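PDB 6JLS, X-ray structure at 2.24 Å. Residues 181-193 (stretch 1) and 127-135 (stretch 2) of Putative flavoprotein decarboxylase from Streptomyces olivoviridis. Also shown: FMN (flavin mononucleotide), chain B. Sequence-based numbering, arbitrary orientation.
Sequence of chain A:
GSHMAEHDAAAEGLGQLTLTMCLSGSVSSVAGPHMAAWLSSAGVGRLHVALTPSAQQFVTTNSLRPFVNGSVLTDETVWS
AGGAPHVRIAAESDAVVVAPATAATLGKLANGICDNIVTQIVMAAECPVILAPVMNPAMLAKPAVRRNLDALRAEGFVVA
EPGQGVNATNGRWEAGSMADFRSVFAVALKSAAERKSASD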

ATOM      1  N   PHE A 181      36.801  -6.470 -19.460  1.00 87.48           N
ATOM      2  CA  PHE A 181      36.202  -5.151 -19.251  1.00 88.09           C
ATOM      3  C   PHE A 181      37.265  -4.122 -18.851  1.00 78.69           C
ATOM      4  O   PHE A 181      37.082  -2.920 -19.037  1.00 73.69           O
ATOM      5  CB  PHE A 181      35.088  -5.210 -18.186  1.00 94.29           C
ATOM      6  CG  PHE A 181      33.670  -5.332 -18.755  1.00100.93           C
ATOM      7  CD1 PHE A 181      33.405  -5.134 -20.107  1.00100.39           C
ATOM      8  CD2 PHE A 181      32.600  -5.634 -17.917  1.00 90.16           C
ATOM      9  CE1 PHE A 181      32.101  -5.249 -20.606  1.00 85.59           C
ATOM     10  CE2 PHE A 181      31.303  -5.745 -18.414  1.00 76.78           C
ATOM     11  CZ  PHE A 181      31.057  -5.554 -19.757  1.00 75.07           C
ATOM     12  N   ARG A 182      38.386  -4.588 -18.301  1.00 79.88           N
ATOM     13  CA  ARG A 182      39.459  -3.655 -17.974  1.00 85.99           C
ATOM     14  C   ARG A 182      40.066  -3.048 -19.228  1.00 80.87           C
ATOM     15  O   ARG A 182      40.515  -1.895 -19.209  1.00 82.25           O
ATOM     16  CB  ARG A 182      40.541  -4.350 -17.149  1.00 97.58           C
ATOM     17  CG  ARG A 182      40.075  -4.809 -15.781  1.00107.87           C
ATOM     18  CD  ARG A 182      41.172  -5.576 -15.062  1.00116.13           C
ATOM     19  NE  ARG A 182      41.916  -6.436 -15.978  1.00123.06           N
ATOM     20  CZ  ARG A 182      41.490  -7.619 -16.416  1.00126.75           C
ATOM     21  NH1 ARG A 182      40.314  -8.098 -16.028  1.00125.24           N
ATOM     22  NH2 ARG A 182      42.243  -8.322 -17.251  1.00130.23           N
ATOM     23  N   SER A 183      40.099  -3.810 -20.320  1.00 75.93           N
ATOM     24  CA  SER A 183      40.555  -3.266 -21.591  1.00 71.25           C
ATOM     25  C   SER A 183      39.646  -2.140 -22.071  1.00 65.83           C
ATOM     26  O   SER A 183      40.121  -1.163 -22.661  1.00 63.00           O
ATOM     27  CB  SER A 183      40.621  -4.388 -22.626  1.00 77.10           C
ATOM     28  OG  SER A 183      41.025  -3.903 -23.889  1.00 86.86           O
ATOM     29  N   VAL A 184      38.344  -2.257 -21.812  1.00 60.03           N
ATOM     30  CA  VAL A 184      37.399  -1.224 -22.223  1.00 55.93           C
ATOM     31  C   VAL A 184      37.670   0.075 -21.469  1.00 55.53           C
ATOM     32  O   VAL A 184      37.736   1.159 -22.064  1.00 49.76           O
ATOM     33  CB  VAL A 184      35.955  -1.724 -22.015  1.00 51.48           C
ATOM     34  CG1 VAL A 184      34.933  -0.595 -22.188  1.00 38.26           C
ATOM     35  CG2 VAL A 184      35.660  -2.881 -22.970  1.00 50.87           C
ATOM     36  N   PHE A 185      37.852  -0.014 -20.149  1.00 55.58           N
ATOM     37  CA  PHE A 185      38.086   1.194 -19.373  1.00 55.50           C
ATOM     38  C   PHE A 185      39.451   1.807 -19.654  1.00 63.13           C
ATOM     39  O   PHE A 185      39.624   3.015 -19.460  1.00 61.04           O
ATOM     40  CB  PHE A 185      37.894   0.898 -17.887  1.00 51.49           C
ATOM     41  CG  PHE A 185      36.453   0.886 -17.485  1.00 57.89           C
ATOM     42  CD1 PHE A 185      35.796   2.073 -17.186  1.00 58.53           C
ATOM     43  CD2 PHE A 185      35.730  -0.301 -17.479  1.00 61.17           C
ATOM     44  CE1 PHE A 185      34.449   2.068 -16.848  1.00 64.89           C
ATOM     45  CE2 PHE A 185      34.379  -0.318 -17.141  1.00 57.22           C
ATOM     46  CZ  PHE A 185      33.738   0.866 -16.824  1.00 60.80           C
ATOM     47  N   ALA A 186      40.406   1.013 -20.144  1.00 64.32           N
ATOM     48  CA  ALA A 186      41.690   1.569 -20.548  1.00 61.79           C
ATOM     49  C   ALA A 186      41.536   2.468 -21.767  1.00 64.99           C
ATOM     50  O   ALA A 186      42.131   3.552 -21.829  1.00 61.98           O
ATOM     51  CB  ALA A 186      42.682   0.442 -20.830  1.00 61.46           C
ATOM     52  N   VAL A 187      40.742   2.036 -22.748  1.00 67.41           N
ATOM     53  CA  VAL A 187      40.515   2.852 -23.940  1.00 62.15           C
ATOM     54  C   VAL A 187      39.789   4.141 -23.576  1.00 64.00           C
ATOM     55  O   VAL A 187      40.083   5.212 -24.121  1.00 61.22           O
ATOM     56  CB  VAL A 187      39.730   2.043 -24.988  1.00 59.07           C
ATOM     57  CG1 VAL A 187      39.516   2.858 -26.244  1.00 57.10           C
ATOM     58  CG2 VAL A 187      40.450   0.750 -25.299  1.00 64.99           C
ATOM     59  N   ALA A 188      38.823   4.060 -22.657  1.00 64.80           N
ATOM     60  CA  ALA A 188      38.110   5.254 -22.220  1.00 66.76           C
ATOM     61  C   ALA A 188      39.045   6.252 -21.549  1.00 69.67           C
ATOM     62  O   ALA A 188      38.961   7.458 -21.810  1.00 71.63           O
ATOM     63  CB  ALA A 188      36.987   4.870 -21.267  1.00 67.66           C
ATOM     64  N   LEU A 189      39.930   5.771 -20.670  1.00 63.64           N
ATOM     65  CA  LEU A 189      40.855   6.668 -19.988  1.00 60.27           C
ATOM     66  C   LEU A 189      41.842   7.309 -20.956  1.00 64.61           C
ATOM     67  O   LEU A 189      42.195   8.483 -20.784  1.00 68.71           O
ATOM     68  CB  LEU A 189      41.590   5.916 -18.882  1.00 56.09           C
ATOM     69  CG  LEU A 189      40.648   5.480 -17.754  1.00 52.81           C
ATOM     70  CD1 LEU A 189      41.330   4.555 -16.761  1.00 50.58           C
ATOM     71  CD2 LEU A 189      40.070   6.693 -17.051  1.00 52.58           C
ATOM     72  N   LYS A 190      42.289   6.578 -21.983  1.00 66.12           N
ATOM     73  CA  LYS A 190      43.172   7.202 -22.967  1.00 75.97           C
ATOM     74  C   LYS A 190      42.464   8.345 -23.686  1.00 79.11           C
ATOM     75  O   LYS A 190      42.987   9.465 -23.739  1.00 83.88           O
ATOM     76  CB  LYS A 190      43.697   6.160 -23.963  1.00 80.18           C
ATOM     77  CG  LYS A 190      44.729   5.194 -23.351  1.00 87.97           C
ATOM     78  CD  LYS A 190      45.333   4.224 -24.366  1.00 92.80           C
ATOM     79  CE  LYS A 190      46.378   4.903 -25.248  1.00100.87           C
ATOM     80  NZ  LYS A 190      47.589   5.339 -24.485  1.00102.61           N
ATOM     81  N   SER A 191      41.254   8.094 -24.200  1.00 78.22           N
ATOM     82  CA  SER A 191      40.485   9.137 -24.880  1.00 78.13           C
ATOM     83  C   SER A 191      40.219  10.335 -23.979  1.00 79.58           C
ATOM     84  O   SER A 191      40.221  11.478 -24.452  1.00 87.75           O
ATOM     85  CB  SER A 191      39.154   8.569 -25.377  1.00 81.20           C
ATOM     86  OG  SER A 191      39.340   7.434 -26.201  1.00 86.87           O
ATOM     87  N   ALA A 192      39.970  10.095 -22.686  1.00 74.62           N
ATOM     88  CA  ALA A 192      39.695  11.185 -21.760  1.00 69.82           C
ATOM     89  C   ALA A 192      40.902  12.092 -21.560  1.00 84.60           C
ATOM     90  O   ALA A 192      40.730  13.253 -21.175  1.00 90.30           O
ATOM     91  CB  ALA A 192      39.226  10.627 -20.414  1.00 59.25           C
ATOM     92  N   ALA A 193      42.113  11.598 -21.821  1.00 87.66           N
ATOM     93  CA  ALA A 193      43.298  12.442 -21.706  1.00 88.69           C
ATOM     94  C   ALA A 193      43.261  13.613 -22.684  1.00 95.56           C
ATOM     95  O   ALA A 193      43.734  14.705 -22.354  1.00108.56           O
ATOM     96  CB  ALA A 193      44.553  11.605 -21.923  1.00 86.54           C
TER
HETATM   97  N1  FMN B 501      20.061  -8.240 -22.729  1.00 67.35           N
HETATM   98  C2  FMN B 501      21.240  -7.937 -23.374  1.00 64.67           C
HETATM   99  O2  FMN B 501      21.222  -7.175 -24.338  1.00 62.25           O
HETATM  100  N3  FMN B 501      22.428  -8.493 -22.948  1.00 60.98           N
HETATM  101  C4  FMN B 501      22.450  -9.354 -21.870  1.00 60.93           C
HETATM  102  O4  FMN B 501      23.510  -9.852 -21.482  1.00 57.39           O
HETATM  103  C4A FMN B 501      21.262  -9.658 -21.218  1.00 63.67           C
HETATM  104  N5  FMN B 501      21.272 -10.517 -20.136  1.00 62.29           N
HETATM  105  C5A FMN B 501      20.098 -10.829 -19.484  1.00 53.13           C
HETATM  106  C6  FMN B 501      20.140 -11.701 -18.404  1.00 50.82           C
HETATM  107  C7  FMN B 501      18.965 -12.026 -17.727  1.00 55.53           C
HETATM  108  C7M FMN B 501      19.037 -12.975 -16.558  1.00 42.46           C
HETATM  109  C8  FMN B 501      17.737 -11.471 -18.141  1.00 53.48           C
HETATM  110  C8M FMN B 501      16.465 -11.816 -17.414  1.00 45.87           C
HETATM  111  C9  FMN B 501      17.704 -10.595 -19.234  1.00 50.48           C
HETATM  112  C9A FMN B 501      18.888 -10.274 -19.907  1.00 52.96           C
HETATM  113  N10 FMN B 501      18.879  -9.409 -20.994  1.00 56.31           N
HETATM  114  C10 FMN B 501      20.061  -9.099 -21.647  1.00 62.80           C
HETATM  115  C1' FMN B 501      17.593  -8.784 -21.453  1.00 55.66           C
HETATM  116  C2' FMN B 501      17.536  -7.343 -20.921  1.00 50.52           C
HETATM  117  O2' FMN B 501      17.528  -7.292 -19.504  1.00 44.30           O
HETATM  118  C3' FMN B 501      16.326  -6.593 -21.460  1.00 53.47           C
HETATM  119  O3' FMN B 501      16.513  -6.386 -22.840  1.00 63.43           O
HETATM  120  C4' FMN B 501      16.174  -5.266 -20.718  1.00 54.55           C
HETATM  121  O4' FMN B 501      14.960  -4.594 -21.009  1.00 57.65           O
HETATM  122  C5' FMN B 501      17.346  -4.340 -21.011  1.00 45.31           C
HETATM  123  O5' FMN B 501      17.035  -3.127 -20.370  1.00 32.25           O
HETATM  124  P   FMN B 501      18.057  -1.896 -20.367  1.00 34.92           P
HETATM  125  O1P FMN B 501      18.899  -1.945 -21.629  1.00 27.92           O
HETATM  126  O2P FMN B 501      17.267  -0.605 -20.356  1.00 36.04           O
HETATM  127  O3P FMN B 501      18.968  -1.997 -19.171  1.00 34.36           O
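Stretch 2, residues 127-135: CPVILAPVM

A helix laid along a β-strand usually meets it through one face of each element, and the strand's alternation of side chains decides which residues take part. Residues 127-135 of this putative flavoprotein decarboxylase give a compact example. The strand, residues 129-133, is extended and runs almost antiparallel to helix 182-193: the N-to-C directions make an angle of 171°, and the axes come within 8.7 Å. Walking forward along the strand therefore means walking backward along the helix, from Ser191 through Ala188 to Val184, and on to Phe181, which comes before it in sequence.

Cys127 comes first and makes no contact. Pro128, still outside the strand, directs its CA-to-CB bond toward the helix and meets Ser191, with Pro128 CB 3.6 Å from Ser191 CB. The contact is made through carbon; the hydroxyl of Ser191 is engaged within its own helix, where Ser191 OG donates a hydrogen bond to Val187 O at 3.1 Å.

With the strand the alternation becomes regular. Val129 points away, and Ile130 points toward the helix, where it has more area covered than any other residue of the pair. Its chi1 is m and its chi2 p. Ile130 CD1 lies 3.6 Å from Ala188 CA and 3.8 Å from Ala188 CB, while Ile130 CG2 packs 3.6 Å from Val184 CG1. The small side chain of Ala188 accompanies the nearest backbone approach in the register, 6.1 Å from Ala188 CA to Ile130 CA, and the isoleucine methyl reaches the helix backbone itself.

Leu131 again turns away. Ala132 turns back, and although it offers just a methyl group, it touches two residues: Ala132 CB is 4.2 Å from Val184 CG2 and 3.6 Å from Phe181 CE1. The CA-to-CB bond of Phe181 points sideways, but its ring extends far enough to reach the strand, which it meets obliquely.

Pro133 points away, leaving Val134 to close the contact. Its chi1 is t, and Val134 CG2 sits 3.9 Å from Phe181 CZ. The backbone of the same residue serves the cofactor: FMN N3 donates a nearly linear hydrogen bond to Val134 O at 2.7 Å. Met135 lies beyond reach of the helix, although Met135 CA comes within 3.7 Å of FMN N3.

No hydrogen bond joins the two stretches. The 373 Å² they bury, summed over both sides, is chiefly a matter of apolar packing, and its pattern illustrates the principle: alternate residues of stretch 2, Pro128, Ile130, Ala132 and Val134, supply the contacts, and residues of stretch 1 spaced three or four apart receive them.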

ATOM      1  N   CYS A 127      31.980  14.386 -24.519  1.00 50.44           N
ATOM      2  CA  CYS A 127      33.235  13.684 -24.326  1.00 44.11           C
ATOM      3  C   CYS A 127      33.221  12.360 -25.087  1.00 45.01           C
ATOM      4  O   CYS A 127      32.178  11.927 -25.581  1.00 47.94           O
ATOM      5  CB  CYS A 127      33.436  13.443 -22.832  1.00 47.18           C
ATOM      6  SG  CYS A 127      32.062  12.515 -22.097  1.00 48.68           S
ATOM      7  N   PRO A 128      34.370  11.685 -25.185  1.00 46.98           N
ATOM      8  CA  PRO A 128      34.385  10.317 -25.727  1.00 47.78           C
ATOM      9  C   PRO A 128      33.389   9.405 -25.022  1.00 48.32           C
ATOM     10  O   PRO A 128      33.227   9.450 -23.798  1.00 50.21           O
ATOM     11  CB  PRO A 128      35.824   9.853 -25.475  1.00 49.78           C
ATOM     12  CG  PRO A 128      36.610  11.091 -25.418  1.00 47.96           C
ATOM     13  CD  PRO A 128      35.728  12.175 -24.893  1.00 43.96           C
ATOM     14  N   VAL A 129      32.732   8.559 -25.813  1.00 39.61           N
ATOM     15  CA  VAL A 129      31.771   7.578 -25.320  1.00 35.65           C
ATOM     16  C   VAL A 129      32.226   6.195 -25.764  1.00 39.43           C
ATOM     17  O   VAL A 129      32.336   5.924 -26.964  1.00 44.37           O
ATOM     18  CB  VAL A 129      30.350   7.863 -25.824  1.00 31.61           C
ATOM     19  CG1 VAL A 129      29.432   6.729 -25.434  1.00 32.33           C
ATOM     20  CG2 VAL A 129      29.841   9.169 -25.265  1.00 31.84           C
ATOM     21  N   ILE A 130      32.466   5.315 -24.803  1.00 36.95           N
ATOM     22  CA  ILE A 130      32.867   3.944 -25.079  1.00 41.41           C
ATOM     23  C   ILE A 130      31.724   3.007 -24.676  1.00 37.60           C
ATOM     24  O   ILE A 130      31.205   3.094 -23.558  1.00 39.50           O
ATOM     25  CB  ILE A 130      34.170   3.577 -24.357  1.00 39.69           C
ATOM     26  CG1 ILE A 130      35.356   4.339 -24.968  1.00 51.84           C
ATOM     27  CG2 ILE A 130      34.438   2.100 -24.522  1.00 32.94           C
ATOM     28  CD1 ILE A 130      35.459   5.818 -24.631  1.00 49.25           C
ATOM     29  N   LEU A 131      31.335   2.117 -25.588  1.00 35.89           N
ATOM     30  CA  LEU A 131      30.248   1.172 -25.377  1.00 37.40           C
ATOM     31  C   LEU A 131      30.771  -0.256 -25.480  1.00 39.22           C
ATOM     32  O   LEU A 131      31.516  -0.585 -26.410  1.00 38.17           O
ATOM     33  CB  LEU A 131      29.144   1.382 -26.412  1.00 38.45           C
ATOM     34  CG  LEU A 131      28.617   2.800 -26.622  1.00 34.59           C
ATOM     35  CD1 LEU A 131      27.695   2.818 -27.808  1.00 31.46           C
ATOM     36  CD2 LEU A 131      27.885   3.277 -25.386  1.00 31.89           C
ATOM     37  N   ALA A 132      30.371  -1.109 -24.528  1.00 36.31           N
ATOM     38  CA  ALA A 132      30.761  -2.523 -24.502  1.00 33.17           C
ATOM     39  C   ALA A 132      29.512  -3.394 -24.658  1.00 39.31           C
ATOM     40  O   ALA A 132      28.863  -3.748 -23.655  1.00 36.14           O
ATOM     41  CB  ALA A 132      31.508  -2.861 -23.214  1.00 30.73           C
ATOM     42  N   PRO A 133      29.137  -3.753 -25.893  1.00 36.79           N
ATOM     43  CA  PRO A 133      27.960  -4.614 -26.080  1.00 33.05           C
ATOM     44  C   PRO A 133      28.148  -5.957 -25.397  1.00 38.48           C
ATOM     45  O   PRO A 133      29.236  -6.539 -25.399  1.00 38.04           O
ATOM     46  CB  PRO A 133      27.872  -4.783 -27.605  1.00 32.86           C
ATOM     47  CG  PRO A 133      28.689  -3.682 -28.178  1.00 31.12           C
ATOM     48  CD  PRO A 133      29.779  -3.416 -27.171  1.00 43.35           C
ATOM     49  N   VAL A 134      27.070  -6.442 -24.795  1.00 34.71           N
ATOM     50  CA  VAL A 134      27.032  -7.780 -24.219  1.00 38.98           C
ATOM     51  C   VAL A 134      25.665  -8.351 -24.546  1.00 45.18           C
ATOM     52  O   VAL A 134      24.640  -7.744 -24.207  1.00 48.60           O
ATOM     53  CB  VAL A 134      27.270  -7.782 -22.695  1.00 36.95           C
ATOM     54  CG1 VAL A 134      27.156  -9.186 -22.138  1.00 41.82           C
ATOM     55  CG2 VAL A 134      28.618  -7.195 -22.359  1.00 32.14           C
ATOM     56  N   MET A 135      25.644  -9.497 -25.216  1.00 38.30           N
ATOM     57  CA  MET A 135      24.399 -10.189 -25.517  1.00 44.72           C
ATOM     58  C   MET A 135      24.762 -11.562 -26.063  1.00 55.88           C
ATOM     59  O   MET A 135      25.920 -11.822 -26.416  1.00 54.06           O
ATOM     60  CB  MET A 135      23.539  -9.402 -26.518  1.00 46.97           C
ATOM     61  CG  MET A 135      24.238  -9.169 -27.859  1.00 48.42           C
ATOM     62  SD  MET A 135      23.495  -7.900 -28.901  1.00 44.08           S
ATOM     63  CE  MET A 135      24.020  -6.422 -28.022  1.00 47.61           C
TER